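Local coordinates for 3-hydroxyacyl-CoA dehydrogenase (Brucella suis, PDB 4O5O), which probably catalyses the NAD(P)-dependent interconversion of 3-hydroxyacyl-CoA and 3-oxoacyl-CoA thioesters, at residues A38-E51 / A54-D67. Sequence-based numbering, arbitrary orientation. Where two conformers were deposited one is given.
Sequences AKVVLLDVNAEAGE and AKALGASARFQRTD. With EDO (1,2-ethanediol), chain E.
L42 N makes the shortest backbone bond between the parallel strands 39-44 and 61-65, to R62 O (2.7 Å), while L42 O accepts from Q64 N at 2.9 Å (C=O...N angle 176°). Two residues earlier, V40 N donates to S60 O and V40 O accepts from R62 N. At D44 the geometry differs: T66 N reaches D44 O (3.0 Å) from above the carbonyl plane. R65 folds back at chi2 (-80°), which brings R65 NE to V45 O at 3.0 Å, a bent bond (139° at the hydrogen), with V45 CG1 over the centre of its guanidinium. D44 OD1 accepts from N46 N in an Asx turn, and N46 OD1 caps the helix through A49 N.

The F63 ring packs against helix 47-57: G50 CA, 3.6 Å from the F63 centroid in a CH-pi contact, and E51 N lie over one face, R65 N over the other. E51 CG approaches F63 CD2 at 3.7 Å. L42 CD1 packs against A61 CB (3.9 Å) and L57 CD1.

This is a right-handed beta-alpha-beta crossover of the Rossmann fold. With D44 OD2 bonded to G22 N, probably in the glycine-rich turn, both oxygens are held, which would fix the carboxylate at the edge of the probable dinucleotide site.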
loop_
_atom_site.group_PDB
_atom_site.type_symbol
_atom_site.label_atom_id
_atom_site.label_comp_id
_atom_site.label_asym_id
_atom_site.label_seq_id
_atom_site.Cartn_x
_atom_site.Cartn_y
_atom_site.Cartn_z
ATOM N N ALA B 38 1.965 35.162 1.941
ATOM C CA ALA B 38 0.975 34.701 2.894
ATOM C C ALA B 38 1.258 35.279 4.284
ATOM O O ALA B 38 2.346 35.802 4.550
ATOM C CB ALA B 38 0.996 33.179 2.944
ATOM N N LYS B 39 0.261 35.183 5.154
ATOM C CA LYS B 39 0.418 35.492 6.564
ATOM C C LYS B 39 0.617 34.151 7.253
ATOM O O LYS B 39 0.066 33.144 6.808
ATOM C CB LYS B 39 -0.823 36.166 7.156
ATOM C CG LYS B 39 -1.336 37.373 6.402
ATOM C CD LYS B 39 -0.281 38.450 6.296
ATOM C CE LYS B 39 -0.939 39.744 5.858
ATOM N NZ LYS B 39 0.060 40.730 5.383
ATOM N N VAL B 40 1.393 34.141 8.340
ATOM C CA VAL B 40 1.688 32.902 9.069
ATOM C C VAL B 40 1.539 33.071 10.571
ATOM O O VAL B 40 2.035 34.042 11.154
ATOM C CB VAL B 40 3.118 32.393 8.834
ATOM C CG1 VAL B 40 3.343 31.095 9.597
ATOM C CG2 VAL B 40 3.389 32.191 7.355
ATOM N N VAL B 41 0.861 32.103 11.182
ATOM C CA VAL B 41 0.783 31.997 12.609
ATOM C C VAL B 41 1.595 30.755 12.967
ATOM O O VAL B 41 1.184 29.620 12.677
ATOM C CB VAL B 41 -0.668 31.938 13.118
ATOM C CG1 VAL B 41 -0.685 31.841 14.636
ATOM C CG2 VAL B 41 -1.422 33.188 12.681
ATOM N N LEU B 42 2.762 31.003 13.558
ATOM C CA LEU B 42 3.663 29.950 14.017
ATOM C C LEU B 42 3.230 29.449 15.388
ATOM O O LEU B 42 3.020 30.248 16.309
ATOM C CB LEU B 42 5.098 30.487 14.121
ATOM C CG LEU B 42 5.848 30.831 12.823
ATOM C CD1 LEU B 42 5.443 32.183 12.288
ATOM C CD2 LEU B 42 7.351 30.859 13.112
ATOM N N LEU B 43 3.129 28.127 15.515
ATOM C CA LEU B 43 2.767 27.455 16.758
ATOM C C LEU B 43 3.886 26.484 17.133
ATOM O O LEU B 43 4.353 25.718 16.281
ATOM C CB LEU B 43 1.441 26.713 16.595
ATOM C CG LEU B 43 0.247 27.476 16.032
ATOM C CD1 LEU B 43 -0.942 26.539 15.968
ATOM C CD2 LEU B 43 -0.081 28.676 16.896
ATOM N N ASP B 44 4.333 26.524 18.396
ATOM C CA ASP B 44 5.388 25.609 18.858
ATOM C C ASP B 44 5.365 25.611 20.368
ATOM O O ASP B 44 4.923 26.606 20.985
ATOM C CB ASP B 44 6.768 26.040 18.306
ATOM C CG ASP B 44 7.776 24.892 18.209
ATOM O OD1 ASP B 44 8.062 24.241 19.248
ATOM O OD2 ASP B 44 8.270 24.631 17.078
ATOM N N VAL B 45 5.803 24.509 20.983
ATOM C CA VAL B 45 6.062 24.556 22.439
ATOM C C VAL B 45 7.335 25.296 22.794
ATOM O O VAL B 45 7.504 25.727 23.933
ATOM C CB VAL B 45 6.151 23.185 23.137
ATOM C CG1 VAL B 45 4.773 22.671 23.436
ATOM C CG2 VAL B 45 6.990 22.195 22.355
ATOM N N ASN B 46 8.229 25.436 21.834
ATOM C CA ASN B 46 9.508 26.090 22.098
ATOM C C ASN B 46 9.339 27.592 21.883
ATOM O O ASN B 46 9.403 28.075 20.740
ATOM C CB ASN B 46 10.568 25.466 21.187
ATOM C CG ASN B 46 11.965 26.014 21.407
ATOM O OD1 ASN B 46 12.188 27.109 21.955
ATOM N ND2 ASN B 46 12.938 25.244 20.928
ATOM N N ALA B 47 9.087 28.321 22.976
ATOM C CA ALA B 47 8.911 29.760 22.883
ATOM C C ALA B 47 10.094 30.509 22.325
ATOM O O ALA B 47 9.922 31.428 21.540
ATOM C CB ALA B 47 8.521 30.350 24.232
ATOM N N GLU B 48 11.286 30.148 22.757
ATOM C CA GLU B 48 12.487 30.835 22.286
ATOM C C GLU B 48 12.594 30.742 20.760
ATOM O O GLU B 48 12.827 31.756 20.066
ATOM C CB GLU B 48 13.731 30.240 22.967
ATOM C CG GLU B 48 15.068 30.874 22.589
ATOM C CD GLU B 48 16.230 30.333 23.410
ATOM O OE1 GLU B 48 16.507 29.111 23.342
ATOM O OE2 GLU B 48 16.872 31.132 24.126
ATOM N N ALA B 49 12.414 29.530 20.231
ATOM C CA ALA B 49 12.584 29.304 18.793
ATOM C C ALA B 49 11.459 29.942 18.010
ATOM O O ALA B 49 11.671 30.532 16.960
ATOM C CB ALA B 49 12.669 27.817 18.493
ATOM N N GLY B 50 10.254 29.826 18.537
ATOM C CA GLY B 50 9.085 30.387 17.875
ATOM C C GLY B 50 9.104 31.907 17.816
ATOM O O GLY B 50 8.812 32.496 16.775
ATOM N N GLU B 51 9.455 32.547 18.938
ATOM C CA GLU B 51 9.564 33.997 18.981
ATOM C C GLU B 51 10.642 34.486 18.019
ATOM O O GLU B 51 10.438 35.458 17.289
ATOM C CB GLU B 51 9.837 34.484 20.407
ATOM C CG GLU B 51 8.645 34.300 21.334
ATOM C CD GLU B 51 8.915 34.690 22.779
ATOM O OE1 GLU B 51 9.912 35.390 23.033
ATOM O OE2 GLU B 51 8.105 34.314 23.666
ATOM N N ALA B 54 9.338 34.160 14.349
ATOM C CA ALA B 54 8.346 35.165 13.969
ATOM C C ALA B 54 9.032 36.515 13.772
ATOM O O ALA B 54 8.693 37.268 12.837
ATOM C CB ALA B 54 7.279 35.282 15.033
ATOM N N LYS B 55 9.982 36.830 14.654
ATOM C CA LYS B 55 10.715 38.080 14.547
ATOM C C LYS B 55 11.478 38.169 13.225
ATOM O O LYS B 55 11.499 39.233 12.562
ATOM C CB LYS B 55 11.683 38.259 15.734
ATOM C CG LYS B 55 12.288 39.653 15.821
ATOM C CD LYS B 55 13.352 39.750 16.910
ATOM C CE LYS B 55 14.061 41.109 16.922
ATOM N NZ LYS B 55 15.090 41.199 18.003
ATOM N N ALA B 56 12.148 37.077 12.862
ATOM C CA ALA B 56 12.954 37.056 11.643
ATOM C C ALA B 56 12.075 37.208 10.408
ATOM O O ALA B 56 12.480 37.836 9.420
ATOM C CB ALA B 56 13.766 35.771 11.568
ATOM N N LEU B 57 10.865 36.658 10.468
ATOM C CA LEU B 57 9.985 36.668 9.305
ATOM C C LEU B 57 9.305 38.007 9.058
ATOM O O LEU B 57 8.928 38.296 7.925
ATOM C CB LEU B 57 8.933 35.569 9.427
ATOM C CG LEU B 57 9.484 34.149 9.288
ATOM C CD1 LEU B 57 8.422 33.161 9.730
ATOM C CD2 LEU B 57 9.922 33.852 7.856
ATOM N N GLY B 58 9.134 38.811 10.106
ATOM C CA GLY B 58 8.570 40.164 9.973
ATOM C C GLY B 58 7.064 40.246 10.214
ATOM O O GLY B 58 6.448 39.305 10.736
ATOM N N ALA B 59 6.458 41.364 9.804
ATOM C CA ALA B 59 5.079 41.703 10.152
ATOM C C ALA B 59 3.992 40.767 9.630
ATOM O O ALA B 59 2.841 40.813 10.120
ATOM C CB ALA B 59 4.785 43.133 9.726
ATOM N N SER B 60 4.327 39.936 8.639
ATOM C CA SER B 60 3.400 38.911 8.150
ATOM C C SER B 60 3.354 37.643 9.034
ATOM O O SER B 60 2.573 36.733 8.755
ATOM C CB SER B 60 3.714 38.545 6.693
ATOM O OG SER B 60 3.420 39.644 5.847
ATOM N N ALA B 61 4.150 37.609 10.105
ATOM C CA ALA B 61 4.209 36.465 11.000
ATOM C C ALA B 61 3.806 36.825 12.433
ATOM O O ALA B 61 4.049 37.940 12.913
ATOM C CB ALA B 61 5.599 35.844 10.989
ATOM N N ARG B 62 3.187 35.859 13.113
ATOM C CA ARG B 62 2.948 35.911 14.553
ATOM C C ARG B 62 3.314 34.562 15.147
ATOM O O ARG B 62 3.232 33.547 14.465
ATOM C CB ARG B 62 1.466 36.189 14.855
ATOM C CG ARG B 62 0.868 37.450 14.262
ATOM C CD ARG B 62 1.320 38.735 14.951
ATOM N NE ARG B 62 0.594 39.869 14.379
ATOM C CZ ARG B 62 0.907 40.475 13.232
ATOM N NH1 ARG B 62 1.972 40.108 12.531
ATOM N NH2 ARG B 62 0.142 41.455 12.776
ATOM N N PHE B 63 3.683 34.530 16.415
ATOM C CA PHE B 63 3.913 33.310 17.163
ATOM C C PHE B 63 2.985 33.207 18.365
ATOM O O PHE B 63 2.720 34.196 19.061
ATOM C CB PHE B 63 5.359 33.275 17.689
ATOM C CG PHE B 63 5.636 32.115 18.621
ATOM C CD1 PHE B 63 5.615 30.814 18.147
ATOM C CD2 PHE B 63 5.889 32.320 19.971
ATOM C CE1 PHE B 63 5.832 29.729 18.994
ATOM C CE2 PHE B 63 6.128 31.248 20.831
ATOM C CZ PHE B 63 6.103 29.940 20.339
ATOM N N GLN B 64 2.486 32.001 18.609
ATOM C CA GLN B 64 1.827 31.674 19.879
ATOM C C GLN B 64 2.307 30.334 20.388
ATOM O O GLN B 64 2.179 29.312 19.709
ATOM C CB GLN B 64 0.307 31.629 19.748
ATOM C CG GLN B 64 -0.391 31.238 21.060
ATOM C CD GLN B 64 -0.080 32.106 22.283
ATOM O OE1 GLN B 64 0.271 31.609 23.375
ATOM N NE2 GLN B 64 -0.232 33.376 22.124
ATOM N N ARG B 65 2.802 30.327 21.615
ATOM C CA ARG B 65 3.284 29.126 22.244
ATOM C C ARG B 65 2.069 28.235 22.461
ATOM O O ARG B 65 1.078 28.678 23.035
ATOM C CB ARG B 65 3.989 29.474 23.557
ATOM C CG ARG B 65 4.852 28.371 24.133
ATOM C CD ARG B 65 4.086 27.299 24.871
ATOM N NE ARG B 65 5.006 26.367 25.521
ATOM C CZ ARG B 65 4.653 25.376 26.338
ATOM N NH1 ARG B 65 3.381 25.115 26.598
ATOM N NH2 ARG B 65 5.608 24.613 26.878
ATOM N N THR B 66 2.180 26.973 22.018
ATOM C CA THR B 66 1.024 26.082 21.907
ATOM C C THR B 66 1.467 24.648 22.115
ATOM O O THR B 66 2.397 24.220 21.453
ATOM C CB THR B 66 0.451 26.169 20.479
ATOM O OG1 THR B 66 0.039 27.516 20.194
ATOM C CG2 THR B 66 -0.783 25.256 20.281
ATOM N N ASP B 67 0.796 23.924 23.010
ATOM C CA ASP B 67 0.863 22.464 23.083
ATOM C C ASP B 67 -0.236 21.918 22.179
ATOM O O ASP B 67 -1.435 22.069 22.488
ATOM C CB ASP B 67 0.641 21.993 24.515
ATOM C CG ASP B 67 0.626 20.494 24.650
ATOM O OD1 ASP B 67 0.736 19.792 23.629
ATOM O OD2 ASP B 67 0.499 20.004 25.789
HETATM C C1 EDO E . 10.154 26.884 25.719
HETATM O O1 EDO E . 8.867 27.315 26.208
HETATM C C2 EDO E . 11.306 27.780 26.163
HETATM O O2 EDO E . 11.772 28.584 25.081
HETATM O O HOH W 1 3.884 37.629 3.456
HETATM O O HOH W 2 8.568 24.420 26.344
#